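Side-chain contacts in carbamate kinase (Aeropyrum pernix, PDB 2E9Y), which probably catalyses, as a carbamate kinase, the reversible phosphate transfer between ATP and carbamate that yields ADP and carbamoyl phosphate: residues Asp177-Ala182 / Val189-Gly194; Val200-Pro203 / Pro209-Ala212. All coordinates share one frame; numbering follows the deposited sequence.

Contact 1 of 2, residues Asp177-Ala182 / Val189-Gly194; sequences DLIAEA and VVALGG
I179 lies opposite A191 in the backbone pairing, and A182 opposite V189, with CA atoms 7.1 Å apart in the first pair, I179 CA to A191 CA, and 6.6 Å in the second, A182 CA to V189 CA. The pairing runs backwards: the helix advances by three residues while the strand retreats by two, so 177-182 and 189-191 lie side by side with opposed chain directions. I179 and A182 stand on successive turns of the helix, and V189 and A191, alternate residues of the strand, turn their CB atoms toward it. At the far pair the reach is made by I179. Its CG1 lies beside the backbone N (chi1 -64°) and the chain is extended from there (chi2 173°), which carries CD1 to 3.8 Å from A191 CB; CG1 is scarcely farther off, so the methyl of A191 rests alongside the last bond of the branch. A long branched side chain thus meets the small alanine. The near pair reverses the sizes. The CB of A182 sits against both branches of V189, CG2 at 3.8 Å and CG1 at 3.9 Å, and a methyl as small as alanine's lets the helix come this close. V189 CG2 also lies 3.5 Å from the A182 carbonyl O, so the valine packs against helix backbone as well as side chain. The side chains that meet are all apolar, and three of the four touching residues are buried. V113, on strand 112-119, touches both I179 and V189, while L223 of helix 216-226 also packs on I179. A helix laid on a central strand of a largely parallel sheet in this way is characteristic of the layered alpha/beta architecture of the amino acid kinase family.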
loop_
_atom_site.group_PDB
_atom_site.type_symbol
_atom_site.label_atom_id
_atom_site.label_comp_id
_atom_site.label_asym_id
_atom_site.label_seq_id
_atom_site.Cartn_x
_atom_site.Cartn_y
_atom_site.Cartn_z
ATOM N N ASP A 177 7.030 -11.491 11.013
ATOM C CA ASP A 177 6.159 -11.509 12.189
ATOM C C ASP A 177 4.765 -10.931 11.937
ATOM O O ASP A 177 3.776 -11.473 12.429
ATOM C CB ASP A 177 6.817 -10.781 13.371
ATOM C CG ASP A 177 7.990 -11.558 13.956
ATOM O OD1 ASP A 177 8.118 -12.761 13.655
ATOM O OD2 ASP A 177 8.775 -10.970 14.729
ATOM N N LEU A 178 4.672 -9.837 11.181
ATOM C CA LEU A 178 3.364 -9.249 10.891
ATOM C C LEU A 178 2.564 -10.201 10.018
ATOM O O LEU A 178 1.350 -10.314 10.151
ATOM C CB LEU A 178 3.508 -7.904 10.175
ATOM C CG LEU A 178 4.000 -6.742 11.037
ATOM C CD1 LEU A 178 4.186 -5.505 10.163
ATOM C CD2 LEU A 178 3.001 -6.469 12.155
ATOM N N ILE A 179 3.251 -10.890 9.114
ATOM C CA ILE A 179 2.574 -11.832 8.242
ATOM C C ILE A 179 2.054 -13.006 9.077
ATOM O O ILE A 179 0.926 -13.461 8.884
ATOM C CB ILE A 179 3.526 -12.340 7.141
ATOM C CG1 ILE A 179 3.924 -11.158 6.240
ATOM C CG2 ILE A 179 2.850 -13.427 6.317
ATOM C CD1 ILE A 179 4.999 -11.489 5.214
ATOM N N ALA A 180 2.872 -13.481 10.010
ATOM C CA ALA A 180 2.471 -14.599 10.866
ATOM C C ALA A 180 1.270 -14.215 11.728
ATOM O O ALA A 180 0.336 -15.000 11.897
ATOM C CB ALA A 180 3.636 -15.030 11.748
ATOM N N GLU A 181 1.298 -13.006 12.275
ATOM C CA GLU A 181 0.203 -12.528 13.108
ATOM C C GLU A 181 -1.082 -12.433 12.291
ATOM O O GLU A 181 -2.158 -12.821 12.754
ATOM C CB GLU A 181 0.557 -11.161 13.696
ATOM C CG GLU A 181 1.599 -11.226 14.805
ATOM C CD GLU A 181 2.230 -9.883 15.097
ATOM O OE1 GLU A 181 1.581 -8.849 14.839
ATOM O OE2 GLU A 181 3.372 -9.859 15.597
ATOM N N ALA A 182 -0.965 -11.922 11.069
ATOM C CA ALA A 182 -2.123 -11.787 10.195
ATOM C C ALA A 182 -2.707 -13.159 9.887
ATOM O O ALA A 182 -3.926 -13.325 9.840
ATOM C CB ALA A 182 -1.726 -11.089 8.896
ATOM N N VAL A 189 -4.315 -14.274 3.696
ATOM C CA VAL A 189 -3.496 -13.085 3.909
ATOM C C VAL A 189 -2.705 -12.806 2.637
ATOM O O VAL A 189 -2.113 -13.720 2.067
ATOM C CB VAL A 189 -2.485 -13.304 5.065
ATOM C CG1 VAL A 189 -1.544 -12.108 5.181
ATOM C CG2 VAL A 189 -3.229 -13.528 6.379
ATOM N N VAL A 190 -2.703 -11.551 2.190
ATOM C CA VAL A 190 -1.953 -11.175 0.993
ATOM C C VAL A 190 -0.675 -10.486 1.463
ATOM O O VAL A 190 -0.730 -9.561 2.270
ATOM C CB VAL A 190 -2.752 -10.196 0.097
ATOM C CG1 VAL A 190 -1.895 -9.749 -1.091
ATOM C CG2 VAL A 190 -4.016 -10.870 -0.401
ATOM N N ALA A 191 0.472 -10.946 0.976
ATOM C CA ALA A 191 1.730 -10.344 1.393
ATOM C C ALA A 191 2.848 -10.541 0.384
ATOM O O ALA A 191 2.690 -11.238 -0.619
ATOM C CB ALA A 191 2.151 -10.917 2.755
ATOM N N LEU A 192 3.979 -9.906 0.667
ATOM C CA LEU A 192 5.165 -9.999 -0.166
ATOM C C LEU A 192 4.866 -9.693 -1.632
ATOM O O LEU A 192 5.401 -10.334 -2.531
ATOM C CB LEU A 192 5.770 -11.406 -0.018
ATOM C CG LEU A 192 7.293 -11.557 -0.085
ATOM C CD1 LEU A 192 7.951 -10.515 0.801
ATOM C CD2 LEU A 192 7.688 -12.959 0.362
ATOM N N GLY A 193 4.025 -8.691 -1.870
ATOM C CA GLY A 193 3.686 -8.337 -3.233
ATOM C C GLY A 193 4.903 -7.915 -4.039
ATOM O O GLY A 193 5.723 -7.129 -3.570
ATOM N N GLY A 194 5.016 -8.440 -5.254
ATOM C CA GLY A 194 6.121 -8.080 -6.141
ATOM C C GLY A 194 7.469 -8.634 -5.658
ATOM O O GLY A 194 8.533 -8.288 -6.155
#

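Contact 2 of 2, residues Val200-Pro203 / Pro209-Ala212; sequences VERP and PVEA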
loop_
_atom_site.group_PDB
_atom_site.type_symbol
_atom_site.label_atom_id
_atom_site.label_comp_id
_atom_site.label_asym_id
_atom_site.label_seq_id
_atom_site.Cartn_x
_atom_site.Cartn_y
_atom_site.Cartn_z
ATOM N N VAL A 200 18.446 -2.998 2.776
ATOM C CA VAL A 200 19.734 -3.546 3.228
ATOM C C VAL A 200 20.047 -3.045 4.626
ATOM O O VAL A 200 19.598 -1.988 5.051
ATOM C CB VAL A 200 20.829 -3.082 2.250
ATOM C CG1 VAL A 200 20.592 -3.674 0.857
ATOM C CG2 VAL A 200 20.843 -1.569 2.159
ATOM N N GLU A 201 20.797 -3.863 5.393
ATOM C CA GLU A 201 21.211 -3.371 6.697
ATOM C C GLU A 201 22.459 -2.498 6.584
ATOM O O GLU A 201 23.475 -2.889 6.024
ATOM C CB GLU A 201 21.498 -4.576 7.594
ATOM C CG GLU A 201 20.654 -5.795 7.221
ATOM C CD GLU A 201 21.369 -7.053 7.659
ATOM O OE1 GLU A 201 21.242 -7.426 8.816
ATOM O OE2 GLU A 201 22.055 -7.651 6.833
ATOM N N ARG A 202 22.303 -1.260 7.079
ATOM C CA ARG A 202 23.433 -0.364 7.129
ATOM C C ARG A 202 24.097 -0.452 8.492
ATOM O O ARG A 202 23.563 -1.030 9.427
ATOM C CB ARG A 202 22.935 1.062 6.903
ATOM C CG ARG A 202 22.285 1.256 5.537
ATOM C CD ARG A 202 23.216 1.005 4.336
ATOM N NE ARG A 202 22.570 1.499 3.115
ATOM C CZ ARG A 202 23.091 1.183 1.900
ATOM N NH1 ARG A 202 24.180 0.441 1.804
ATOM N NH2 ARG A 202 22.480 1.631 0.804
ATOM N N PRO A 203 25.298 0.123 8.647
ATOM C CA PRO A 203 25.960 0.039 9.953
ATOM C C PRO A 203 25.121 0.677 11.052
ATOM O O PRO A 203 24.617 1.788 10.892
ATOM C CB PRO A 203 27.273 0.778 9.716
ATOM C CG PRO A 203 26.881 1.830 8.725
ATOM C CD PRO A 203 26.026 1.038 7.749
ATOM N N PRO A 209 15.935 1.267 2.363
ATOM C CA PRO A 209 15.355 0.776 1.129
ATOM C C PRO A 209 16.332 0.968 -0.022
ATOM O O PRO A 209 17.097 1.922 -0.067
ATOM C CB PRO A 209 14.068 1.556 0.857
ATOM C CG PRO A 209 13.850 2.532 2.009
ATOM C CD PRO A 209 15.284 2.519 2.712
ATOM N N VAL A 210 16.353 0.055 -0.991
ATOM C CA VAL A 210 17.242 0.195 -2.144
ATOM C C VAL A 210 16.465 -0.010 -3.441
ATOM O O VAL A 210 15.426 -0.675 -3.452
ATOM C CB VAL A 210 18.413 -0.818 -2.102
ATOM C CG1 VAL A 210 19.320 -0.507 -0.928
ATOM C CG2 VAL A 210 17.883 -2.241 -2.007
ATOM N N GLU A 211 16.952 0.577 -4.530
ATOM C CA GLU A 211 16.276 0.410 -5.808
ATOM C C GLU A 211 16.721 -0.895 -6.434
ATOM O O GLU A 211 17.808 -0.999 -7.000
ATOM C CB GLU A 211 16.567 1.582 -6.747
ATOM C CG GLU A 211 15.744 2.823 -6.435
ATOM C CD GLU A 211 15.775 3.832 -7.561
ATOM O OE1 GLU A 211 16.854 4.415 -7.803
ATOM O OE2 GLU A 211 14.726 4.033 -8.209
ATOM N N ALA A 212 15.871 -1.902 -6.298
ATOM C CA ALA A 212 16.141 -3.224 -6.832
ATOM C C ALA A 212 14.836 -3.993 -6.786
ATOM O O ALA A 212 13.857 -3.532 -6.194
ATOM C CB ALA A 212 17.191 -3.930 -5.973
#
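V200 and V210 form the tight part of this contact, their side chains crossing at about a right angle. V200 CG2 meets V210 CG1 at 3.6 Å, and V200 CG1 follows at 3.9 Å from the same V210 methyl, so one branch of V210 fits against both branches of V200. The first torsion of V200 (chi1 -65°) sets CG2 between the backbone N and the carbonyl carbon, and this is the methyl that serves two neighbours: besides V210 it lies beneath the guanidinium of R202, 3.5 Å from the plane and over its centre. Compact beta-branched residues suit such a place, since they fill the space beside the backbone without a long chain to order. V200 is buried and leans also on V119 of strand 112-119, whereas V210 is partly exposed and packs on P198 as well.

Towards the hairpin end the contact slackens. R202, its chain bent at the second torsion (chi2 -62°), brings NH2 no nearer than 4.2 Å to V210 CG1, in an oblique approach that adds little area. The charge has its main partner in E208, which takes a salt bridge from R202 NE; the arginine can therefore lay its flat group over V200 while NE holds E208 OE1. P209 points its CB away from 200-203 and packs on H95 of the second subunit. With V200 backbone-bonded to E208, and V210 to P198, the two valines are diagonal neighbours on one face of the ladder, an arrangement characteristic of an antiparallel beta hairpin, here built from strands 197-201 and 207-209 of the main sheet.

Overall arrangement
Contact 1 belongs to the core and contact 2 to a more peripheral, partly exposed hairpin; their centres are 20 Å apart and they do not touch. Strands 188-191 and 197-201 follow each other in the chain and both pair with strand 112-119 in the same sheet, so the two contacts share a sheet rather than a packing surface. In contact 1 a helix lies against a strand almost entirely through aliphatic side chains. Contact 2 joins neighbouring parts of one hairpin, where a pair of valines is bordered by an arginine whose charge is paired with E208. Deeper burial thus goes with apolar side chains, and the outer position admits charge.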